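Endoglucanase(Endo-1,4-beta-glucanase)protein (Pseudomonas stutzeri, PDB 6R2J) is an endoglucanase of glycoside hydrolase family 5 that binds cellobiose and probably hydrolyses beta-1,4-glucosidic bonds within cellulose chains. Local coordinates at residues Q169-I174 with A198-Y203; D275-S280 with N316-I321. All blocks are in the same frame, centred on the assembly; numbering follows the deposited sequence.

Interaction 1: residues Q169-I174 with A198-Y203; sequences QTLIFI and ADRLIY
Strands 171-174 and 201-203 run parallel, and the chain of bonds between them zigzags: Ile-172 N gives to Arg-200 O, Ile-202 N to Ile-172 O at 2.9 Å, and Ile-174 N to Ile-202 O at 2.8 Å. These are neighbouring staves of the (beta/alpha)8 barrel, and their side chains alternate between two faces. On the face of Ile-172, which rests on helix 152-166, Ile-174 meets both Tyr-203, its partner in the register, and Leu-201, the partner of Ile-172. Its CG1, anti to the carbonyl carbon (chi1 -54°), packs tightly at 3.5 Å from Leu-201 CD2, while its CB lies 3.9 Å from Tyr-203 CD2. On the other face Ile-202 CD1 touches both Leu-171 CD1 and Phe-173 CE2, 3.9 Å from each, and the Phe-173 ring meets Phe-249. Before the strands pair, Arg-200 runs extended from CG to NE beside Gln-169, bringing its CD within 3.0 Å of Gln-169 O. Gln-169 OE1 lies over one face of the guanidinium, 3.9 Å from NH2, and NH1 bonds weakly to Ala-198 O. An alanine in place of Arg-200 would probably leave Gln-169 without this flat, charged neighbour and Ala-198 O without its weak donor. The chemistry thus divides along the strands: apolar packing flanks a backbone ladder that satisfies buried amides, and charge is kept to the partly exposed end.

Interaction 2: residues D275-S280 with N316-I321; sequences DNCVPS and NDCTAI
Cys-277 and Cys-318 are joined by a disulfide, their SG atoms 2.2 Å apart and the bridge turned to a left-handed chi3 of -89°. Both sulfurs stand anti to the carbonyl carbon of their own residue, and the near-perpendicular twist brings the CB atoms of Cys-277 and Cys-318 to 3.8 Å. The loop then curls back over the same residue: Ala-320 O comes to 3.6 Å from Cys-277 CB, and the CA of Ile-321 lies 3.8 Å from Cys-277 O. A second, apolar touch follows where Ile-321 crosses Pro-279 at about a right angle. There Ile-321 CG2 meets Pro-279 CD at 3.9 Å, and Ile-321 CD1, swung round by a chi2 of -63°, reaches Pro-279 CG at 4.0 Å. No hydrogen bond crosses between segments 275-280 and 316-321, so their direct contact rests on the covalent bridge and on packing. In the (beta/alpha)8 barrel the contact falls at the turn between helix 260-276 and strand 280-285, the last helix-to-strand connection of the barrel. Cys-277 ends that helix with positive phi in a Schellman motif, and its CB points toward the loop that follows helix 305-311. On the far side of the bridge an Asx turn shapes the approach to Cys-318, whose N-H is accepted by Asn-316 OD1 on an in-plane lone pair at 2.9 Å. Asn-316 ND2 in turn gives to Leu-11 O. Further out, Trp-3 touches both Pro-279 and Ile-321, the backbone of Cys-277 bonds to that of Gly-322, next along the loop, and Val-278, whose CB points away from segment 316-321, packs on Ile-238 of helix 229-244 and on Pro-323.

Interaction 1 closes before interaction 2 opens along the chain, and their centres lie 16 Å apart, with the nearest atoms about 5 Å from each other. The two do not touch, yet common neighbours join them: Trp-3, a neighbour of interaction 2, also packs against Leu-171, and Phe-249 extends from Phe-173 to Pro-279. Strand 248-252, which carries Phe-249, lies beside strand 201-206, and its Leu-250 bonds to the backbone of Pro-279. With strands 171-175 and 201-206 adjacent in the sheet, interaction 1 belongs to the strand-to-strand core of the barrel, whereas interaction 2 ties the loop after helix 305-311 to the entry of strand 280-285.

Interaction 1: residues Q169-I174 with A198-Y203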
# COMPACT_ATOMS: atom_id res chain seq x y z
N GLN A 169 -7.99 -9.02 -14.89
CA GLN A 169 -6.75 -9.71 -14.61
C GLN A 169 -5.95 -9.07 -13.49
O GLN A 169 -5.30 -9.79 -12.73
CB GLN A 169 -5.85 -9.84 -15.85
CG GLN A 169 -6.44 -10.57 -17.01
CD GLN A 169 -6.57 -12.03 -16.74
OE1 GLN A 169 -5.61 -12.65 -16.35
NE2 GLN A 169 -7.75 -12.59 -16.92
N THR A 170 -5.99 -7.75 -13.35
CA THR A 170 -5.22 -7.09 -12.31
C THR A 170 -5.84 -7.36 -10.94
O THR A 170 -7.07 -7.37 -10.77
CB THR A 170 -5.18 -5.59 -12.60
OG1 THR A 170 -4.26 -4.92 -11.73
CG2 THR A 170 -6.54 -4.96 -12.44
N LEU A 171 -4.96 -7.61 -9.96
CA LEU A 171 -5.35 -7.63 -8.56
C LEU A 171 -5.91 -6.27 -8.12
O LEU A 171 -5.51 -5.22 -8.61
CB LEU A 171 -4.15 -7.97 -7.67
CG LEU A 171 -3.54 -9.35 -7.90
CD1 LEU A 171 -2.36 -9.56 -7.00
CD2 LEU A 171 -4.58 -10.43 -7.72
N ILE A 172 -6.83 -6.32 -7.17
CA ILE A 172 -7.37 -5.12 -6.54
C ILE A 172 -7.23 -5.29 -5.04
O ILE A 172 -7.61 -6.33 -4.49
CB ILE A 172 -8.84 -4.85 -6.92
CG1 ILE A 172 -8.98 -4.56 -8.41
CG2 ILE A 172 -9.41 -3.67 -6.02
CD1 ILE A 172 -10.43 -4.66 -8.91
N PHE A 173 -6.71 -4.24 -4.38
CA PHE A 173 -6.47 -4.20 -2.94
C PHE A 173 -7.50 -3.30 -2.26
O PHE A 173 -7.68 -2.12 -2.62
CB PHE A 173 -5.03 -3.75 -2.67
CG PHE A 173 -4.01 -4.71 -3.27
CD1 PHE A 173 -3.72 -4.69 -4.62
CD2 PHE A 173 -3.37 -5.67 -2.49
CE1 PHE A 173 -2.83 -5.58 -5.16
CE2 PHE A 173 -2.44 -6.54 -3.04
CZ PHE A 173 -2.20 -6.50 -4.36
N ILE A 174 -8.19 -3.89 -1.29
CA ILE A 174 -9.29 -3.25 -0.59
C ILE A 174 -8.85 -2.97 0.85
O ILE A 174 -8.60 -3.89 1.64
CB ILE A 174 -10.56 -4.12 -0.62
CG1 ILE A 174 -10.94 -4.51 -2.06
CG2 ILE A 174 -11.75 -3.38 0.08
CD1 ILE A 174 -11.31 -3.36 -2.98
N ALA A 198 -13.84 -12.07 -10.41
CA ALA A 198 -12.55 -12.48 -10.95
C ALA A 198 -11.75 -13.27 -9.91
O ALA A 198 -10.72 -13.85 -10.26
CB ALA A 198 -11.71 -11.26 -11.45
N ASP A 199 -12.15 -13.21 -8.63
CA ASP A 199 -11.38 -13.78 -7.53
C ASP A 199 -9.95 -13.22 -7.52
O ASP A 199 -8.95 -13.94 -7.41
CB ASP A 199 -11.43 -15.30 -7.61
CG ASP A 199 -11.07 -15.95 -6.32
OD1 ASP A 199 -10.97 -15.25 -5.31
OD2 ASP A 199 -10.85 -17.17 -6.33
N ARG A 200 -9.84 -11.91 -7.69
CA ARG A 200 -8.54 -11.26 -7.69
C ARG A 200 -8.57 -10.04 -6.81
O ARG A 200 -8.19 -8.94 -7.22
CB ARG A 200 -8.05 -10.96 -9.08
CG ARG A 200 -7.50 -12.19 -9.79
CD ARG A 200 -7.05 -11.74 -11.18
NE ARG A 200 -6.34 -12.80 -11.90
CZ ARG A 200 -6.88 -13.85 -12.52
NH1 ARG A 200 -8.17 -14.00 -12.42
NH2 ARG A 200 -6.10 -14.76 -13.13
N LEU A 201 -9.04 -10.24 -5.59
CA LEU A 201 -9.14 -9.19 -4.59
C LEU A 201 -8.35 -9.60 -3.36
O LEU A 201 -8.37 -10.78 -2.97
CB LEU A 201 -10.60 -9.02 -4.18
CG LEU A 201 -11.15 -7.75 -3.55
CD1 LEU A 201 -12.45 -7.46 -4.23
CD2 LEU A 201 -11.26 -8.04 -2.07
N ILE A 202 -7.68 -8.63 -2.74
CA ILE A 202 -6.94 -8.83 -1.50
C ILE A 202 -7.27 -7.68 -0.56
O ILE A 202 -7.38 -6.53 -0.99
CB ILE A 202 -5.41 -8.97 -1.75
CG1 ILE A 202 -5.19 -10.17 -2.68
CG2 ILE A 202 -4.68 -9.09 -0.45
CD1 ILE A 202 -3.81 -10.17 -3.39
N TYR A 203 -7.42 -8.00 0.72
CA TYR A 203 -7.74 -7.02 1.75
C TYR A 203 -6.46 -6.57 2.41
O TYR A 203 -5.49 -7.32 2.51
CB TYR A 203 -8.70 -7.58 2.77
CG TYR A 203 -10.05 -7.79 2.15
CD1 TYR A 203 -10.34 -8.98 1.50
CD2 TYR A 203 -11.01 -6.77 2.15
CE1 TYR A 203 -11.56 -9.19 0.91
CE2 TYR A 203 -12.26 -6.98 1.58
CZ TYR A 203 -12.53 -8.19 0.96
OH TYR A 203 -13.76 -8.43 0.38

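Interaction 2: residues D275-S280 with N316-I321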
# COMPACT_ATOMS: atom_id res chain seq x y z
N ASP A 275 4.92 -16.70 8.48
CA ASP A 275 4.27 -17.94 8.90
C ASP A 275 2.89 -18.09 8.26
O ASP A 275 2.36 -19.21 8.14
CB ASP A 275 4.13 -17.96 10.42
CG ASP A 275 5.45 -17.97 11.12
OD1 ASP A 275 6.46 -18.42 10.50
OD2 ASP A 275 5.47 -17.54 12.30
N ASN A 276 2.27 -16.96 7.88
CA ASN A 276 0.96 -16.94 7.23
C ASN A 276 1.03 -16.62 5.73
O ASN A 276 -0.02 -16.58 5.08
CB ASN A 276 0.05 -15.92 7.91
CG ASN A 276 -0.30 -16.32 9.30
OD1 ASN A 276 -1.29 -17.03 9.51
ND2 ASN A 276 0.53 -15.90 10.27
N CYS A 277 2.24 -16.48 5.17
CA CYS A 277 2.47 -16.11 3.75
C CYS A 277 1.71 -14.82 3.40
O CYS A 277 1.11 -14.76 2.31
CB CYS A 277 2.03 -17.23 2.80
SG CYS A 277 2.96 -18.78 2.96
N VAL A 278 1.75 -13.81 4.27
CA VAL A 278 1.03 -12.55 4.10
C VAL A 278 2.07 -11.48 3.70
O VAL A 278 3.06 -11.30 4.43
CB VAL A 278 0.27 -12.13 5.36
CG1 VAL A 278 -0.11 -10.68 5.29
CG2 VAL A 278 -0.96 -13.03 5.54
N PRO A 279 1.91 -10.84 2.55
CA PRO A 279 2.88 -9.82 2.13
C PRO A 279 2.66 -8.51 2.88
O PRO A 279 1.67 -8.30 3.59
CB PRO A 279 2.62 -9.68 0.63
CG PRO A 279 1.15 -10.07 0.44
CD PRO A 279 0.86 -11.09 1.54
N SER A 280 3.65 -7.62 2.74
CA SER A 280 3.69 -6.38 3.48
C SER A 280 4.46 -5.36 2.65
O SER A 280 5.20 -5.72 1.74
CB SER A 280 4.44 -6.56 4.80
OG SER A 280 5.84 -6.70 4.60
N ASN A 316 11.18 -17.35 1.65
CA ASN A 316 10.07 -18.20 2.04
C ASN A 316 9.88 -19.27 0.98
O ASN A 316 10.56 -19.29 -0.05
CB ASN A 316 8.80 -17.36 2.26
CG ASN A 316 8.27 -16.76 0.99
OD1 ASN A 316 7.63 -17.44 0.20
ND2 ASN A 316 8.56 -15.49 0.76
N ASP A 317 8.97 -20.20 1.27
CA ASP A 317 8.58 -21.25 0.34
C ASP A 317 7.08 -21.23 0.13
O ASP A 317 6.47 -22.29 -0.07
CB ASP A 317 9.04 -22.63 0.83
CG ASP A 317 8.50 -22.96 2.23
OD1 ASP A 317 7.57 -22.24 2.71
OD2 ASP A 317 9.00 -23.94 2.85
N CYS A 318 6.46 -20.04 0.19
CA CYS A 318 5.04 -19.89 -0.06
C CYS A 318 4.79 -19.99 -1.56
O CYS A 318 5.57 -19.48 -2.39
CB CYS A 318 4.61 -18.48 0.37
SG CYS A 318 4.88 -18.13 2.09
N THR A 319 3.67 -20.60 -1.93
CA THR A 319 3.21 -20.61 -3.31
C THR A 319 1.92 -19.83 -3.54
O THR A 319 1.61 -19.50 -4.68
CB THR A 319 3.05 -22.06 -3.81
OG1 THR A 319 2.45 -22.89 -2.82
CG2 THR A 319 4.40 -22.66 -4.15
N ALA A 320 1.19 -19.48 -2.48
CA ALA A 320 0.01 -18.65 -2.61
C ALA A 320 -0.01 -17.57 -1.53
O ALA A 320 0.54 -17.75 -0.43
CB ALA A 320 -1.28 -19.48 -2.53
N ILE A 321 -0.65 -16.45 -1.86
CA ILE A 321 -0.90 -15.40 -0.89
C ILE A 321 -1.86 -15.92 0.16
O ILE A 321 -2.89 -16.54 -0.18
CB ILE A 321 -1.40 -14.11 -1.58
CG1 ILE A 321 -0.30 -13.67 -2.56
CG2 ILE A 321 -1.74 -13.06 -0.53
CD1 ILE A 321 1.05 -13.29 -1.89